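Cytosol aminopeptidase (Staphylococcus aureus subsp. aureus, PDB 3KZW) probably removes N-terminal amino acids, leucine among them, from peptides as a metal-dependent leucyl aminopeptidase of the cytosol aminopeptidase family, working as a hexamer. Local coordinates at residues T215-I223 with H259-T267; D389-A397 with K461-V469. All blocks are in the same frame, centred on the assembly; numbering follows the deposited sequence.

Interaction 1 of 2, residues T215-I223 with H259-T267; sequences TPQTFAEDI and HKPRLVTIT
In the central sheet of the catalytic domain, strand 262-269 packs against the first turns of helix 216-226, and A220 meets V264 where the two elements face each other. The axes of 216-223 and 262-267 approach to 8.6 Å at 17°, so these pieces run nearly parallel. CB of A220 rests 3.8 Å from CG2 of V264, the methyl that lies anti to its own carbonyl carbon. One turn on, I223 sends CG2 across to CD1 of I266 at 4.0 Å, the two side chains crossing at about a right angle. V264 and I266 are alternate residues on the helix-facing side of the strand, which is bonded on one edge to strand 233-237 and on the other to strand 328-338. The helix thus covers one face of the mixed sheet in this alpha/beta domain, and V236 and L333 of the flanking strands also touch A220 and I223, respectively. Toward the N-terminal end the packing becomes more mixed. CB of P216 sits 3.6 Å from the carbonyl O of K260. R262 bends at its second torsion (chi2 -74°), bringing its guanidinium alongside Q217, whose CB covers one face of it. The planes of the Q217 amide and the guanidinium are nearly parallel, 6° apart, the two side chains running side by side, yet no hydrogen bond joins them. Instead R262 NH1 donates to the carbonyl O of P261, and Q217 NE2 reaches E221 OE2 at 2.9 Å, meeting the carboxylate from above its plane. At the N-cap, T215 places CG2 over the centre of the H259 ring, a CH-pi contact 3.6 Å from CG2 to the ring centroid, while its backbone N donates to T218 OG1.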
loop_
_atom_site.group_PDB
_atom_site.type_symbol
_atom_site.label_atom_id
_atom_site.label_comp_id
_atom_site.label_asym_id
_atom_site.label_seq_id
_atom_site.Cartn_x
_atom_site.Cartn_y
_atom_site.Cartn_z
ATOM N N THR A 215 -10.401 -1.206 -32.542
ATOM C CA THR A 215 -11.521 -1.627 -31.711
ATOM C C THR A 215 -11.970 -3.009 -32.193
ATOM O O THR A 215 -11.543 -3.444 -33.264
ATOM C CB THR A 215 -12.687 -0.627 -31.826
ATOM O OG1 THR A 215 -13.196 -0.636 -33.166
ATOM C CG2 THR A 215 -12.223 0.786 -31.473
ATOM N N PRO A 216 -12.824 -3.710 -31.416
ATOM C CA PRO A 216 -13.324 -5.017 -31.861
ATOM C C PRO A 216 -13.909 -4.992 -33.277
ATOM O O PRO A 216 -13.674 -5.921 -34.050
ATOM C CB PRO A 216 -14.417 -5.336 -30.841
ATOM C CG PRO A 216 -13.973 -4.654 -29.614
ATOM C CD PRO A 216 -13.297 -3.387 -30.056
ATOM N N GLN A 217 -14.650 -3.935 -33.609
ATOM C CA GLN A 217 -15.257 -3.791 -34.929
ATOM C C GLN A 217 -14.203 -3.676 -36.028
ATOM O O GLN A 217 -14.239 -4.430 -37.001
ATOM C CB GLN A 217 -16.196 -2.582 -34.964
ATOM C CG GLN A 217 -16.891 -2.371 -36.302
ATOM C CD GLN A 217 -17.607 -1.035 -36.396
ATOM O OE1 GLN A 217 -18.261 -0.593 -35.448
ATOM N NE2 GLN A 217 -17.492 -0.387 -37.550
ATOM N N THR A 218 -13.268 -2.740 -35.865
ATOM C CA THR A 218 -12.232 -2.486 -36.875
ATOM C C THR A 218 -11.259 -3.652 -36.987
ATOM O O THR A 218 -10.709 -3.903 -38.059
ATOM C CB THR A 218 -11.445 -1.180 -36.604
ATOM O OG1 THR A 218 -10.783 -1.269 -35.339
ATOM C CG2 THR A 218 -12.373 0.033 -36.614
ATOM N N PHE A 219 -11.055 -4.359 -35.877
ATOM C CA PHE A 219 -10.236 -5.568 -35.856
ATOM C C PHE A 219 -10.869 -6.652 -36.720
ATOM O O PHE A 219 -10.181 -7.281 -37.523
ATOM C CB PHE A 219 -10.035 -6.054 -34.416
ATOM C CG PHE A 219 -9.097 -7.231 -34.281
ATOM C CD1 PHE A 219 -7.956 -7.338 -35.075
ATOM C CD2 PHE A 219 -9.341 -8.219 -33.333
ATOM C CE1 PHE A 219 -7.093 -8.424 -34.940
ATOM C CE2 PHE A 219 -8.479 -9.302 -33.188
ATOM C CZ PHE A 219 -7.355 -9.404 -33.992
ATOM N N ALA A 220 -12.179 -6.845 -36.563
ATOM C CA ALA A 220 -12.944 -7.779 -37.391
ATOM C C ALA A 220 -12.906 -7.379 -38.867
ATOM O O ALA A 220 -12.657 -8.219 -39.731
ATOM C CB ALA A 220 -14.382 -7.876 -36.901
ATOM N N GLU A 221 -13.135 -6.094 -39.137
ATOM C CA GLU A 221 -13.125 -5.554 -40.495
ATOM C C GLU A 221 -11.773 -5.733 -41.184
ATOM O O GLU A 221 -11.717 -6.026 -42.381
ATOM C CB GLU A 221 -13.520 -4.074 -40.489
ATOM C CG GLU A 221 -14.999 -3.825 -40.221
ATOM C CD GLU A 221 -15.328 -2.361 -39.950
ATOM O OE1 GLU A 221 -14.405 -1.512 -39.948
ATOM O OE2 GLU A 221 -16.524 -2.064 -39.735
ATOM N N ASP A 222 -10.692 -5.557 -40.424
ATOM C CA ASP A 222 -9.337 -5.717 -40.952
ATOM C C ASP A 222 -9.038 -7.165 -41.333
ATOM O O ASP A 222 -8.357 -7.417 -42.329
ATOM C CB ASP A 222 -8.293 -5.207 -39.951
ATOM C CG ASP A 222 -8.173 -3.686 -39.936
ATOM O OD1 ASP A 222 -8.992 -2.992 -40.590
ATOM O OD2 ASP A 222 -7.251 -3.181 -39.257
ATOM N N ILE A 223 -9.550 -8.105 -40.540
ATOM C CA ILE A 223 -9.382 -9.533 -40.809
ATOM C C ILE A 223 -10.142 -9.942 -42.079
ATOM O O ILE A 223 -9.614 -10.689 -42.907
ATOM C CB ILE A 223 -9.796 -10.401 -39.587
ATOM C CG1 ILE A 223 -8.847 -10.151 -38.413
ATOM C CG2 ILE A 223 -9.787 -11.887 -39.934
ATOM C CD1 ILE A 223 -9.412 -10.541 -37.054
ATOM N N HIS A 259 -17.588 0.725 -28.230
ATOM C CA HIS A 259 -17.291 -0.221 -29.293
ATOM C C HIS A 259 -17.625 -1.633 -28.819
ATOM O O HIS A 259 -16.846 -2.264 -28.097
ATOM C CB HIS A 259 -15.824 -0.105 -29.709
ATOM C CG HIS A 259 -15.333 1.307 -29.791
ATOM N ND1 HIS A 259 -15.697 2.165 -30.805
ATOM C CD2 HIS A 259 -14.511 2.013 -28.979
ATOM C CE1 HIS A 259 -15.120 3.337 -30.617
ATOM N NE2 HIS A 259 -14.392 3.272 -29.517
ATOM N N LYS A 260 -18.797 -2.110 -29.232
ATOM C CA LYS A 260 -19.348 -3.391 -28.786
ATOM C C LYS A 260 -18.556 -4.601 -29.299
ATOM O O LYS A 260 -17.883 -4.505 -30.329
ATOM C CB LYS A 260 -20.820 -3.504 -29.199
ATOM C CG LYS A 260 -21.703 -2.343 -28.751
ATOM C CD LYS A 260 -21.823 -2.252 -27.234
ATOM C CE LYS A 260 -22.508 -0.959 -26.830
ATOM N NZ LYS A 260 -22.380 -0.705 -25.374
ATOM N N PRO A 261 -18.639 -5.745 -28.581
ATOM C CA PRO A 261 -17.876 -6.952 -28.909
ATOM C C PRO A 261 -18.203 -7.572 -30.272
ATOM O O PRO A 261 -19.246 -7.277 -30.862
ATOM C CB PRO A 261 -18.252 -7.926 -27.783
ATOM C CG PRO A 261 -19.537 -7.424 -27.253
ATOM C CD PRO A 261 -19.442 -5.940 -27.359
ATOM N N ARG A 262 -17.295 -8.417 -30.756
ATOM C CA ARG A 262 -17.467 -9.147 -32.009
ATOM C C ARG A 262 -16.967 -10.575 -31.831
ATOM O O ARG A 262 -16.073 -10.829 -31.013
ATOM C CB ARG A 262 -16.681 -8.481 -33.146
ATOM C CG ARG A 262 -17.138 -7.080 -33.541
ATOM C CD ARG A 262 -18.442 -7.109 -34.316
ATOM N NE ARG A 262 -18.775 -5.799 -34.870
ATOM C CZ ARG A 262 -19.463 -4.857 -34.229
ATOM N NH1 ARG A 262 -19.901 -5.061 -32.995
ATOM N NH2 ARG A 262 -19.713 -3.703 -34.826
ATOM N N LEU A 263 -17.552 -11.504 -32.585
ATOM C CA LEU A 263 -17.003 -12.854 -32.693
ATOM C C LEU A 263 -16.593 -13.116 -34.134
ATOM O O LEU A 263 -17.412 -13.010 -35.049
ATOM C CB LEU A 263 -18.001 -13.915 -32.222
ATOM C CG LEU A 263 -17.410 -15.326 -32.090
ATOM C CD1 LEU A 263 -16.880 -15.569 -30.687
ATOM C CD2 LEU A 263 -18.435 -16.374 -32.452
ATOM N N VAL A 264 -15.320 -13.453 -34.323
ATOM C CA VAL A 264 -14.769 -13.689 -35.654
ATOM C C VAL A 264 -14.477 -15.174 -35.851
ATOM O O VAL A 264 -13.728 -15.776 -35.077
ATOM C CB VAL A 264 -13.486 -12.851 -35.902
ATOM C CG1 VAL A 264 -12.991 -13.026 -37.331
ATOM C CG2 VAL A 264 -13.743 -11.382 -35.612
ATOM N N THR A 265 -15.089 -15.757 -36.879
ATOM C CA THR A 265 -14.845 -17.150 -37.245
ATOM C C THR A 265 -14.012 -17.195 -38.523
ATOM O O THR A 265 -14.374 -16.589 -39.533
ATOM C CB THR A 265 -16.163 -17.939 -37.441
ATOM O OG1 THR A 265 -17.039 -17.694 -36.335
ATOM C CG2 THR A 265 -15.893 -19.430 -37.534
ATOM N N ILE A 266 -12.891 -17.907 -38.458
ATOM C CA ILE A 266 -11.970 -18.033 -39.582
ATOM C C ILE A 266 -11.820 -19.504 -39.955
ATOM O O ILE A 266 -11.361 -20.306 -39.145
ATOM C CB ILE A 266 -10.579 -17.445 -39.233
ATOM C CG1 ILE A 266 -10.696 -15.977 -38.814
ATOM C CG2 ILE A 266 -9.619 -17.584 -40.407
ATOM C CD1 ILE A 266 -9.480 -15.444 -38.080
ATOM N N THR A 267 -12.211 -19.860 -41.174
ATOM C CA THR A 267 -12.081 -21.246 -41.634
ATOM C C THR A 267 -11.076 -21.387 -42.773
ATOM O O THR A 267 -11.067 -20.591 -43.715
ATOM C CB THR A 267 -13.438 -21.868 -42.049
ATOM O OG1 THR A 267 -14.072 -21.036 -43.025
ATOM C CG2 THR A 267 -14.359 -22.021 -40.847
#

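Interaction 2 of 2, residues D389-A397 with K461-V469; sequences DFATLTGAA and KALFAASFV
The chain from D389 to A397 leaves strand 386-391, passes through a loop and enters helix 395-401 beside one side of helix 461-470, with CA of A397 5.5 Å from CA of A462. Small residues make this approach possible: CB of A462 lies 4.2 Å from CB of A397, and CB of A396 comes 3.9 Å from the backbone N of A462. T394 enters between, its CG2, anti to the backbone N, lying against the backbone of A462. Its OG1 is 3.9 Å from CB of A465 but bonds elsewhere, to D482. L393 extends CD1 to the same A465 methyl at 3.8 Å and lies more loosely against V469 CG2. Within strand 386-391, D389 meets V469 from the opposite direction, OD2 touching V469 CG1 at 3.5 Å. A396 also packs on V399 of the second subunit, so this helix pair borders a subunit interface. No hydrogen bond crosses between the segments. The buried D389 carboxylate is instead gripped by H480 at OD1 and H478 at OD2, and two such donors would be expected to stabilise its negative charge beside a contact made mostly of methyl groups.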
loop_
_atom_site.group_PDB
_atom_site.type_symbol
_atom_site.label_atom_id
_atom_site.label_comp_id
_atom_site.label_asym_id
_atom_site.label_seq_id
_atom_site.Cartn_x
_atom_site.Cartn_y
_atom_site.Cartn_z
ATOM N N ASP A 389 -6.259 -22.881 -27.259
ATOM C CA ASP A 389 -6.529 -21.470 -27.017
ATOM C C ASP A 389 -5.258 -20.709 -26.641
ATOM O O ASP A 389 -4.361 -21.258 -25.994
ATOM C CB ASP A 389 -7.654 -21.277 -25.990
ATOM C CG ASP A 389 -7.204 -21.524 -24.560
ATOM O OD1 ASP A 389 -6.548 -20.631 -23.973
ATOM O OD2 ASP A 389 -7.521 -22.599 -24.012
ATOM N N PHE A 390 -5.193 -19.449 -27.066
ATOM C CA PHE A 390 -4.029 -18.596 -26.850
ATOM C C PHE A 390 -4.487 -17.292 -26.220
ATOM O O PHE A 390 -5.323 -16.581 -26.786
ATOM C CB PHE A 390 -3.308 -18.322 -28.175
ATOM C CG PHE A 390 -2.896 -19.568 -28.911
ATOM C CD1 PHE A 390 -3.795 -20.226 -29.752
ATOM C CD2 PHE A 390 -1.615 -20.088 -28.763
ATOM C CE1 PHE A 390 -3.424 -21.386 -30.429
ATOM C CE2 PHE A 390 -1.233 -21.246 -29.441
ATOM C CZ PHE A 390 -2.140 -21.896 -30.273
ATOM N N ALA A 391 -3.947 -16.984 -25.042
ATOM C CA ALA A 391 -4.401 -15.829 -24.272
ATOM C C ALA A 391 -3.346 -15.270 -23.327
ATOM O O ALA A 391 -2.559 -16.016 -22.738
ATOM C CB ALA A 391 -5.657 -16.178 -23.491
ATOM N N THR A 392 -3.346 -13.947 -23.191
ATOM C CA THR A 392 -2.587 -13.268 -22.154
ATOM C C THR A 392 -3.492 -13.157 -20.931
ATOM O O THR A 392 -4.108 -12.119 -20.698
ATOM C CB THR A 392 -2.136 -11.859 -22.611
ATOM O OG1 THR A 392 -3.265 -11.126 -23.107
ATOM C CG2 THR A 392 -1.085 -11.953 -23.708
ATOM N N LEU A 393 -3.577 -14.239 -20.157
ATOM C CA LEU A 393 -4.556 -14.336 -19.069
ATOM C C LEU A 393 -4.094 -13.805 -17.719
ATOM O O LEU A 393 -4.600 -12.795 -17.241
ATOM C CB LEU A 393 -5.043 -15.781 -18.888
ATOM C CG LEU A 393 -6.221 -16.320 -19.699
ATOM C CD1 LEU A 393 -6.864 -17.468 -18.937
ATOM C CD2 LEU A 393 -7.258 -15.247 -20.007
ATOM N N THR A 394 -3.136 -14.499 -17.110
ATOM C CA THR A 394 -2.886 -14.371 -15.677
ATOM C C THR A 394 -1.537 -13.748 -15.342
ATOM O O THR A 394 -0.527 -14.048 -15.979
ATOM C CB THR A 394 -2.970 -15.752 -14.984
ATOM O OG1 THR A 394 -3.957 -16.561 -15.632
ATOM C CG2 THR A 394 -3.363 -15.598 -13.537
ATOM N N GLY A 395 -1.530 -12.886 -14.330
ATOM C CA GLY A 395 -0.291 -12.393 -13.750
ATOM C C GLY A 395 0.447 -13.498 -13.012
ATOM O O GLY A 395 1.677 -13.515 -12.981
ATOM N N ALA A 396 -0.311 -14.429 -12.431
ATOM C CA ALA A 396 0.254 -15.549 -11.668
ATOM C C ALA A 396 1.134 -16.474 -12.511
ATOM O O ALA A 396 2.086 -17.059 -11.997
ATOM C CB ALA A 396 -0.849 -16.340 -10.979
ATOM N N ALA A 397 0.814 -16.598 -13.798
ATOM C CA ALA A 397 1.632 -17.377 -14.731
ATOM C C ALA A 397 3.015 -16.752 -14.908
ATOM O O ALA A 397 4.012 -17.466 -15.028
ATOM C CB ALA A 397 0.929 -17.515 -16.072
ATOM N N LYS A 461 -3.762 -19.209 -9.048
ATOM C CA LYS A 461 -4.747 -18.527 -9.892
ATOM C C LYS A 461 -4.634 -18.866 -11.378
ATOM O O LYS A 461 -5.642 -18.891 -12.084
ATOM C CB LYS A 461 -4.669 -17.013 -9.694
ATOM C CG LYS A 461 -5.218 -16.528 -8.368
ATOM C CD LYS A 461 -5.144 -15.012 -8.265
ATOM C CE LYS A 461 -5.836 -14.500 -7.013
ATOM N NZ LYS A 461 -5.117 -14.897 -5.771
ATOM N N ALA A 462 -3.414 -19.119 -11.847
ATOM C CA ALA A 462 -3.192 -19.524 -13.234
ATOM C C ALA A 462 -3.815 -20.891 -13.506
ATOM O O ALA A 462 -4.365 -21.126 -14.583
ATOM C CB ALA A 462 -1.705 -19.531 -13.565
ATOM N N LEU A 463 -3.735 -21.780 -12.518
ATOM C CA LEU A 463 -4.316 -23.117 -12.628
ATOM C C LEU A 463 -5.843 -23.039 -12.622
ATOM O O LEU A 463 -6.513 -23.763 -13.362
ATOM C CB LEU A 463 -3.825 -24.032 -11.496
ATOM C CG LEU A 463 -2.367 -24.032 -11.022
ATOM C CD1 LEU A 463 -2.198 -25.081 -9.944
ATOM C CD2 LEU A 463 -1.374 -24.271 -12.153
ATOM N N PHE A 464 -6.378 -22.149 -11.787
ATOM C CA PHE A 464 -7.815 -21.894 -11.720
ATOM C C PHE A 464 -8.357 -21.402 -13.063
ATOM O O PHE A 464 -9.349 -21.929 -13.567
ATOM C CB PHE A 464 -8.127 -20.870 -10.621
ATOM C CG PHE A 464 -9.597 -20.602 -10.435
ATOM C CD1 PHE A 464 -10.262 -19.692 -11.245
ATOM C CD2 PHE A 464 -10.314 -21.261 -9.445
ATOM C CE1 PHE A 464 -11.618 -19.447 -11.079
ATOM C CE2 PHE A 464 -11.672 -21.017 -9.269
ATOM C CZ PHE A 464 -12.323 -20.111 -10.089
ATOM N N ALA A 465 -7.702 -20.389 -13.631
ATOM C CA ALA A 465 -8.093 -19.832 -14.923
ATOM C C ALA A 465 -8.127 -20.899 -16.020
ATOM O O ALA A 465 -9.061 -20.945 -16.824
ATOM C CB ALA A 465 -7.162 -18.701 -15.309
ATOM N N ALA A 466 -7.109 -21.757 -16.033
ATOM C CA ALA A 466 -7.008 -22.843 -17.002
ATOM C C ALA A 466 -8.156 -23.837 -16.837
ATOM O O ALA A 466 -8.751 -24.280 -17.822
ATOM C CB ALA A 466 -5.671 -23.547 -16.864
ATOM N N SER A 467 -8.459 -24.170 -15.585
ATOM C CA SER A 467 -9.569 -25.057 -15.252
ATOM C C SER A 467 -10.898 -24.478 -15.724
ATOM O O SER A 467 -11.758 -25.206 -16.219
ATOM C CB SER A 467 -9.618 -25.302 -13.743
ATOM O OG SER A 467 -10.679 -26.176 -13.399
ATOM N N PHE A 468 -11.052 -23.165 -15.574
ATOM C CA PHE A 468 -12.264 -22.470 -15.993
ATOM C C PHE A 468 -12.458 -22.536 -17.508
ATOM O O PHE A 468 -13.548 -22.859 -17.981
ATOM C CB PHE A 468 -12.243 -21.016 -15.518
ATOM C CG PHE A 468 -13.547 -20.293 -15.707
ATOM C CD1 PHE A 468 -13.826 -19.629 -16.897
ATOM C CD2 PHE A 468 -14.495 -20.267 -14.691
ATOM C CE1 PHE A 468 -15.034 -18.954 -17.077
ATOM C CE2 PHE A 468 -15.703 -19.595 -14.858
ATOM C CZ PHE A 468 -15.973 -18.938 -16.054
ATOM N N VAL A 469 -11.398 -22.238 -18.254
ATOM C CA VAL A 469 -11.437 -22.248 -19.717
ATOM C C VAL A 469 -11.639 -23.662 -20.281
ATOM O O VAL A 469 -12.493 -23.864 -21.146
ATOM C CB VAL A 469 -10.173 -21.583 -20.321
ATOM C CG1 VAL A 469 -10.147 -21.717 -21.838
ATOM C CG2 VAL A 469 -10.110 -20.116 -19.924
#

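In the fold
After the N-terminal six-stranded sheet and helix 188-208, the chain enters helix 216-226; interaction 1 closes a 35-residue excursion, part helical, when strand 262-269 returns alongside that helix. The chain then adds strands 278-285 and 328-338 and helix 368-380 before strand 386-391 opens interaction 2, which closes a longer 63-residue excursion at helix 461-470. The two contacts therefore stand in series, neither nested nor crossed. The centres of interactions 1 and 2 are about 23 Å apart, and they do not touch. Both reach the same mixed sheet: strand 262-269 pairs with 328-338, which pairs with 278-285, the neighbour of 386-391. Within one catalytic domain, they attach helices to separate strands of it.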